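Local structure of putative 4-amino-4-deoxychorismate lyase (Thermus thermophilus, 2ZGI) at residues E60-L63 with E64-E67; P101-L104 with Y105-V109; L13-A16 with F17-G21. The protein probably acts as a lyase that uses pyridoxal 5'-phosphate, a cofactor it is seen to bind, within the class-IV aminotransferase family. All coordinates share one frame; numbering follows the deposited sequence.

Interaction 1 of 3, residues E60-L63 with E64-E67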
loop_
_atom_site.group_PDB
_atom_site.type_symbol
_atom_site.label_atom_id
_atom_site.label_comp_id
_atom_site.label_asym_id
_atom_site.label_seq_id
_atom_site.Cartn_x
_atom_site.Cartn_y
_atom_site.Cartn_z
ATOM N N GLU D 60 24.838 -26.415 25.063
ATOM C CA GLU D 60 25.784 -27.547 25.047
ATOM C C GLU D 60 25.685 -28.406 23.789
ATOM O O GLU D 60 26.713 -28.785 23.221
ATOM C CB GLU D 60 25.699 -28.432 26.303
ATOM C CG GLU D 60 27.068 -28.815 26.891
ATOM C CD GLU D 60 27.995 -29.609 25.945
ATOM O OE1 GLU D 60 28.097 -30.864 26.113
ATOM O OE2 GLU D 60 28.647 -28.995 25.052
ATOM N N ALA D 61 24.451 -28.681 23.350
ATOM C CA ALA D 61 24.201 -29.506 22.184
ATOM C C ALA D 61 24.796 -28.843 20.943
ATOM O O ALA D 61 25.435 -29.502 20.113
ATOM C CB ALA D 61 22.694 -29.756 22.019
ATOM N N PHE D 62 24.616 -27.529 20.858
ATOM C CA PHE D 62 25.141 -26.760 19.747
ATOM C C PHE D 62 26.655 -26.666 19.814
ATOM O O PHE D 62 27.321 -26.713 18.800
ATOM C CB PHE D 62 24.510 -25.368 19.725
ATOM C CG PHE D 62 23.271 -25.287 18.873
ATOM C CD1 PHE D 62 23.315 -25.654 17.519
ATOM C CD2 PHE D 62 22.076 -24.826 19.407
ATOM C CE1 PHE D 62 22.178 -25.573 16.714
ATOM C CE2 PHE D 62 20.913 -24.735 18.602
ATOM C CZ PHE D 62 20.979 -25.099 17.250
ATOM N N LEU D 63 27.185 -26.554 21.030
ATOM C CA LEU D 63 28.635 -26.506 21.243
ATOM C C LEU D 63 29.289 -27.856 20.966
ATOM O O LEU D 63 30.435 -27.902 20.511
ATOM C CB LEU D 63 28.962 -26.048 22.661
ATOM C CG LEU D 63 28.576 -24.622 23.054
ATOM C CD1 LEU D 63 28.560 -24.498 24.599
ATOM C CD2 LEU D 63 29.488 -23.581 22.446
ATOM N N GLU D 64 28.568 -28.941 21.254
ATOM C CA GLU D 64 28.955 -30.293 20.829
ATOM C C GLU D 64 29.022 -30.381 19.305
ATOM O O GLU D 64 30.009 -30.825 18.734
ATOM C CB GLU D 64 27.895 -31.268 21.305
ATOM C CG GLU D 64 28.389 -32.583 21.823
ATOM C CD GLU D 64 27.313 -33.262 22.666
ATOM O OE1 GLU D 64 27.245 -32.987 23.886
ATOM O OE2 GLU D 64 26.512 -34.032 22.095
ATOM N N ASP D 65 27.955 -29.941 18.649
ATOM C CA ASP D 65 27.945 -29.855 17.184
ATOM C C ASP D 65 29.126 -29.065 16.672
ATOM O O ASP D 65 29.784 -29.465 15.693
ATOM C CB ASP D 65 26.658 -29.189 16.690
ATOM C CG ASP D 65 25.448 -30.066 16.883
ATOM O OD1 ASP D 65 25.629 -31.273 17.204
ATOM O OD2 ASP D 65 24.317 -29.561 16.689
ATOM N N LEU D 66 29.382 -27.927 17.322
ATOM C CA LEU D 66 30.411 -27.012 16.855
ATOM C C LEU D 66 31.801 -27.645 16.830
ATOM O O LEU D 66 32.520 -27.509 15.826
ATOM C CB LEU D 66 30.359 -25.697 17.623
ATOM C CG LEU D 66 31.267 -24.539 17.225
ATOM C CD1 LEU D 66 31.244 -24.225 15.699
ATOM C CD2 LEU D 66 30.881 -23.309 18.051
ATOM N N GLU D 67 32.155 -28.378 17.896
ATOM C CA GLU D 67 33.449 -29.096 17.956
ATOM C C GLU D 67 33.626 -30.033 16.766
ATOM O O GLU D 67 34.680 -30.036 16.118
ATOM C CB GLU D 67 33.585 -29.943 19.230
ATOM C CG GLU D 67 33.087 -29.301 20.528
ATOM C CD GLU D 67 33.256 -30.223 21.730
ATOM O OE1 GLU D 67 34.135 -31.132 21.644
ATOM O OE2 GLU D 67 32.510 -30.036 22.744
#

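Interaction 2 of 3, residues P101-L104 with Y105-V109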
loop_
_atom_site.group_PDB
_atom_site.type_symbol
_atom_site.label_atom_id
_atom_site.label_comp_id
_atom_site.label_asym_id
_atom_site.label_seq_id
_atom_site.Cartn_x
_atom_site.Cartn_y
_atom_site.Cartn_z
ATOM N N PRO D 101 35.772 -10.098 -3.361
ATOM C CA PRO D 101 36.999 -9.388 -3.728
ATOM C C PRO D 101 37.277 -8.207 -2.805
ATOM O O PRO D 101 36.359 -7.417 -2.466
ATOM C CB PRO D 101 36.714 -8.897 -5.172
ATOM C CG PRO D 101 35.727 -9.851 -5.686
ATOM C CD PRO D 101 34.833 -10.183 -4.497
ATOM N N LEU D 102 38.543 -8.105 -2.402
ATOM C CA LEU D 102 39.024 -7.026 -1.564
ATOM C C LEU D 102 38.667 -5.630 -2.101
ATOM O O LEU D 102 38.367 -4.726 -1.317
ATOM C CB LEU D 102 40.539 -7.154 -1.372
ATOM C CG LEU D 102 41.198 -6.259 -0.312
ATOM C CD1 LEU D 102 40.509 -6.416 1.062
ATOM C CD2 LEU D 102 42.693 -6.562 -0.243
ATOM N N SER D 103 38.680 -5.466 -3.428
ATOM C CA SER D 103 38.362 -4.173 -4.039
ATOM C C SER D 103 36.965 -3.680 -3.686
ATOM O O SER D 103 36.736 -2.477 -3.611
ATOM C CB SER D 103 38.539 -4.222 -5.557
ATOM O OG SER D 103 37.512 -4.997 -6.147
ATOM N N LEU D 104 36.032 -4.604 -3.462
ATOM C CA LEU D 104 34.665 -4.235 -3.082
ATOM C C LEU D 104 34.575 -3.412 -1.809
ATOM O O LEU D 104 33.660 -2.591 -1.644
ATOM C CB LEU D 104 33.785 -5.477 -2.926
ATOM C CG LEU D 104 33.286 -6.154 -4.204
ATOM C CD1 LEU D 104 31.994 -6.921 -3.935
ATOM C CD2 LEU D 104 33.091 -5.147 -5.345
ATOM N N TYR D 105 35.509 -3.654 -0.895
ATOM C CA TYR D 105 35.532 -2.934 0.373
ATOM C C TYR D 105 36.122 -1.535 0.199
ATOM O O TYR D 105 35.893 -0.666 1.033
ATOM C CB TYR D 105 36.286 -3.737 1.439
ATOM C CG TYR D 105 35.554 -5.009 1.804
ATOM C CD1 TYR D 105 34.639 -5.017 2.851
ATOM C CD2 TYR D 105 35.742 -6.187 1.078
ATOM C CE1 TYR D 105 33.932 -6.177 3.190
ATOM C CE2 TYR D 105 35.030 -7.360 1.406
ATOM C CZ TYR D 105 34.122 -7.335 2.480
ATOM O OH TYR D 105 33.399 -8.463 2.847
ATOM N N ARG D 106 36.869 -1.349 -0.893
ATOM C CA ARG D 106 37.475 -0.063 -1.236
ATOM C C ARG D 106 36.562 0.750 -2.132
ATOM O O ARG D 106 36.313 1.928 -1.871
ATOM C CB ARG D 106 38.793 -0.276 -1.974
ATOM C CG ARG D 106 40.013 -0.569 -1.105
ATOM C CD ARG D 106 41.275 -0.598 -1.992
ATOM N NE ARG D 106 41.263 0.504 -2.960
ATOM C CZ ARG D 106 40.981 0.381 -4.258
ATOM N NH1 ARG D 106 40.700 -0.807 -4.785
ATOM N NH2 ARG D 106 40.982 1.459 -5.037
ATOM N N GLU D 107 36.062 0.099 -3.177
ATOM C CA GLU D 107 35.240 0.724 -4.223
ATOM C C GLU D 107 33.710 0.633 -4.015
ATOM O O GLU D 107 32.932 1.342 -4.675
ATOM C CB GLU D 107 35.648 0.144 -5.582
ATOM C CG GLU D 107 37.161 0.246 -5.799
ATOM C CD GLU D 107 37.702 -0.639 -6.926
ATOM O OE1 GLU D 107 36.906 -1.311 -7.629
ATOM O OE2 GLU D 107 38.947 -0.656 -7.113
ATOM N N GLY D 108 33.281 -0.229 -3.099
ATOM C CA GLY D 108 31.875 -0.315 -2.745
ATOM C C GLY D 108 31.013 -1.129 -3.695
ATOM O O GLY D 108 31.410 -1.448 -4.822
ATOM N N VAL D 109 29.813 -1.446 -3.226
ATOM C CA VAL D 109 28.828 -2.183 -4.001
ATOM C C VAL D 109 27.601 -1.299 -4.314
ATOM O O VAL D 109 27.431 -0.232 -3.716
ATOM C CB VAL D 109 28.349 -3.452 -3.244
ATOM C CG1 VAL D 109 29.541 -4.396 -2.936
ATOM C CG2 VAL D 109 27.609 -3.077 -1.957
HETATM O O HOH W 1 35.330 -3.377 -7.396
#

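Interaction 3 of 3, residues L13-A16 with F17-G21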
loop_
_atom_site.group_PDB
_atom_site.type_symbol
_atom_site.label_atom_id
_atom_site.label_comp_id
_atom_site.label_asym_id
_atom_site.label_seq_id
_atom_site.Cartn_x
_atom_site.Cartn_y
_atom_site.Cartn_z
ATOM N N LEU D 13 13.116 -34.712 8.117
ATOM C CA LEU D 13 12.858 -33.608 9.036
ATOM C C LEU D 13 11.365 -33.501 9.235
ATOM O O LEU D 13 10.613 -33.946 8.373
ATOM C CB LEU D 13 13.387 -32.310 8.432
ATOM C CG LEU D 13 14.896 -32.214 8.285
ATOM C CD1 LEU D 13 15.297 -31.284 7.131
ATOM C CD2 LEU D 13 15.472 -31.729 9.579
ATOM N N PRO D 14 10.917 -32.915 10.370
ATOM C CA PRO D 14 9.481 -32.743 10.609
ATOM C C PRO D 14 8.801 -31.880 9.535
ATOM O O PRO D 14 9.414 -30.954 8.979
ATOM C CB PRO D 14 9.426 -32.010 11.954
ATOM C CG PRO D 14 10.770 -32.218 12.553
ATOM C CD PRO D 14 11.720 -32.293 11.431
ATOM N N GLU D 15 7.532 -32.207 9.308
ATOM C CA GLU D 15 6.630 -31.609 8.334
ATOM C C GLU D 15 6.632 -30.076 8.380
ATOM O O GLU D 15 6.903 -29.400 7.360
ATOM C CB GLU D 15 5.210 -32.084 8.673
ATOM C CG GLU D 15 4.422 -32.502 7.483
ATOM C CD GLU D 15 3.270 -33.381 7.855
ATOM O OE1 GLU D 15 2.291 -32.881 8.451
ATOM O OE2 GLU D 15 3.349 -34.580 7.556
ATOM N N ALA D 16 6.345 -29.544 9.567
ATOM C CA ALA D 16 6.166 -28.104 9.761
ATOM C C ALA D 16 7.422 -27.346 9.399
ATOM O O ALA D 16 7.357 -26.269 8.817
ATOM C CB ALA D 16 5.750 -27.793 11.201
ATOM N N PHE D 17 8.566 -27.933 9.732
ATOM C CA PHE D 17 9.858 -27.352 9.447
ATOM C C PHE D 17 10.016 -27.068 7.948
ATOM O O PHE D 17 10.485 -25.987 7.573
ATOM C CB PHE D 17 10.955 -28.320 9.886
ATOM C CG PHE D 17 12.341 -27.778 9.721
ATOM C CD1 PHE D 17 12.974 -27.134 10.774
ATOM C CD2 PHE D 17 13.028 -27.924 8.512
ATOM C CE1 PHE D 17 14.276 -26.634 10.625
ATOM C CE2 PHE D 17 14.326 -27.414 8.353
ATOM C CZ PHE D 17 14.942 -26.775 9.408
ATOM N N LEU D 18 9.649 -28.057 7.126
ATOM C CA LEU D 18 9.793 -28.027 5.671
ATOM C C LEU D 18 8.655 -27.257 5.041
ATOM O O LEU D 18 8.873 -26.434 4.125
ATOM C CB LEU D 18 9.726 -29.457 5.044
ATOM C CG LEU D 18 10.576 -30.704 5.334
ATOM C CD1 LEU D 18 11.918 -30.370 5.988
ATOM C CD2 LEU D 18 9.829 -31.717 6.159
ATOM N N TYR D 19 7.438 -27.554 5.479
ATOM C CA TYR D 19 6.242 -27.041 4.792
ATOM C C TYR D 19 5.869 -25.610 5.169
ATOM O O TYR D 19 5.146 -24.937 4.417
ATOM C CB TYR D 19 5.021 -27.930 5.048
ATOM C CG TYR D 19 4.990 -29.243 4.273
ATOM C CD1 TYR D 19 5.565 -29.356 3.001
ATOM C CD2 TYR D 19 4.336 -30.354 4.795
ATOM C CE1 TYR D 19 5.495 -30.578 2.270
ATOM C CE2 TYR D 19 4.269 -31.571 4.089
ATOM C CZ TYR D 19 4.858 -31.674 2.836
ATOM O OH TYR D 19 4.776 -32.866 2.123
ATOM N N HIS D 20 6.311 -25.168 6.345
ATOM C CA HIS D 20 5.835 -23.896 6.875
ATOM C C HIS D 20 6.944 -22.911 7.156
ATOM O O HIS D 20 6.696 -21.815 7.691
ATOM C CB HIS D 20 5.053 -24.136 8.155
ATOM C CG HIS D 20 3.767 -24.877 7.954
ATOM N ND1 HIS D 20 3.108 -25.496 8.989
ATOM C CD2 HIS D 20 3.028 -25.115 6.847
ATOM C CE1 HIS D 20 1.995 -26.050 8.542
ATOM N NE2 HIS D 20 1.922 -25.832 7.245
ATOM N N GLY D 21 8.162 -23.285 6.779
ATOM C CA GLY D 21 9.349 -22.499 7.131
ATOM C C GLY D 21 9.414 -22.268 8.636
ATOM O O GLY D 21 9.866 -21.217 9.091
#

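Interaction 1 of 3, residues E60-L63 with E64-E67
Helix 59-72 is amphipathic, and E60-L63 meets E64-E67 over one turn of it: the i to i+4 bonds run from E64 N, D65 N, L66 N and E67 N to the carbonyl oxygens of E60, A61, F62 and L63. The two faces differ sharply in chemistry. On the inner side the F62 ring, a large apolar group suited to burial between helix and sheet, packs against F83 and V85 of strand 78-86 and L45 of helix 38-51, while L66 reaches L81 and L38. D65 is the polar exception on this side. Its chi1 of -70° sets CG beside A61 O, 3.3 Å away, and its OD2 lies 4.1 Å from F62 CD1, with the carboxylate plane perpendicular to the ring; OD2 itself is satisfied by a salt bridge to R90 and a hydrogen bond to S92, so the buried charge has firm partners. Outward, glutamates suit the solvent-exposed side. E60 bends at chi2 and brings OE1 to 3.2 Å from E64 OE1, their planes 61° apart. Two acceptors this close would probably repel unless a proton or solvent intervenes, and may raise the pKa of one acid. One turn on from L63, E67 CG comes to 3.0 Å from L63 O, the oxygen that also accepts E67 N.

Interaction 2 of 3, residues P101-L104 with Y105-V109
Y105 starts against the turn that precedes it: its CB lies 3.6 Å from L102 O. With CG anti to the carbonyl carbon (chi1 -67°), the ring runs back beside P101 and L102, and CD2 is 3.8 Å from L102 O, which sits at the ring edge and in its plane. Further out CE2 comes within 4.1 Å of P101 O. At the tip the hydroxyl hydrogen-bonds to V220 O, while L223, L240, P241 and Y244 pack round the side chain; tyrosine suits a buried place that needs both a flat apolar body and one polar end. A phenylalanine here would probably leave V220 O without its hydroxyl partner and the end of the ring unanchored. The backbone of the short helix 103-107 is closed by bonds to S103 O and L104 O. S103 O accepts two donors, R106 N from above the carbonyl plane and E107 N at 2.7 Å, nearly along the C=O axis. G108 then leaves the helix with positive phi, a conformation easiest for a residue without a side chain, while its N still bonds to L104 O. On the apolar side L104 CD1 meets V109 CG1 at 3.7 Å. On the polar side one water joins S103 OG to E107 OE1, and the neighbouring R106 and E107 form a salt bridge, NH1 to OE2 at 2.9 Å. The chemistry is thus divided: charges and a water tie the outer side together, whereas the phenol ties the helix to the chain around V220.

Interaction 3 of 3, residues L13-A16 with F17-G21
A16 meets H20 one helical turn further on, mostly through its backbone: its O accepts H20 N at 2.9 Å, and H20 CB also lies close to that oxygen. The small methyl of A16 lets the imidazole lie alongside, with ND1 4.1 Å from CB, and the same imidazole meets the ring of Y130 of the second subunit. F17 turns the other way. Its CG is anti to the backbone N (chi1 -176°), which carries the ring back toward L13, whose CD1 is 4.2 Å from CE2; V89 and L91 of strand 89-96 flank this apolar side chain. P14 stands at the N-cap of the short helix 15-19, a place proline tolerates because it needs no backbone N-H there, and its O accepts a weak bond from L18 N, which is shared with E15 O. L18 CD1 is pressed to 3.4 Å from L13 CB, a tight fit. E15 is the third main participant. Its O takes Y19 N in a short and nearly straight bond, 2.7 Å with an N-H...O angle of 164°, and its extended chain lays CG obliquely against the Y19 ring, 3.4 Å from CD2. The carboxylate at its end is gripped by R2 and by R95 of the second subunit, while R82 of that subunit makes a cation-pi contact with the Y19 ring.

Along the chain the order is interaction 3, interaction 1, interaction 2, each on its own helix: 15-19, 59-72 and 103-107. Interactions 1 and 3 are neighbours, with nearest atoms about 10 Å apart, and both pack on the antiparallel sheet that includes strand 89-96; interaction 3 reaches the second subunit through most of its residues, interaction 1 through D65. Interaction 2 lies on the other side of the chain's centre from interaction 3, with centres about 38 Å apart, and packs on strand 223-224 of the mixed sheet. Its helix follows strand 89-96 and so lies where the chain passes from the antiparallel sheet toward the mixed one, the two lobes between which the cofactor lies.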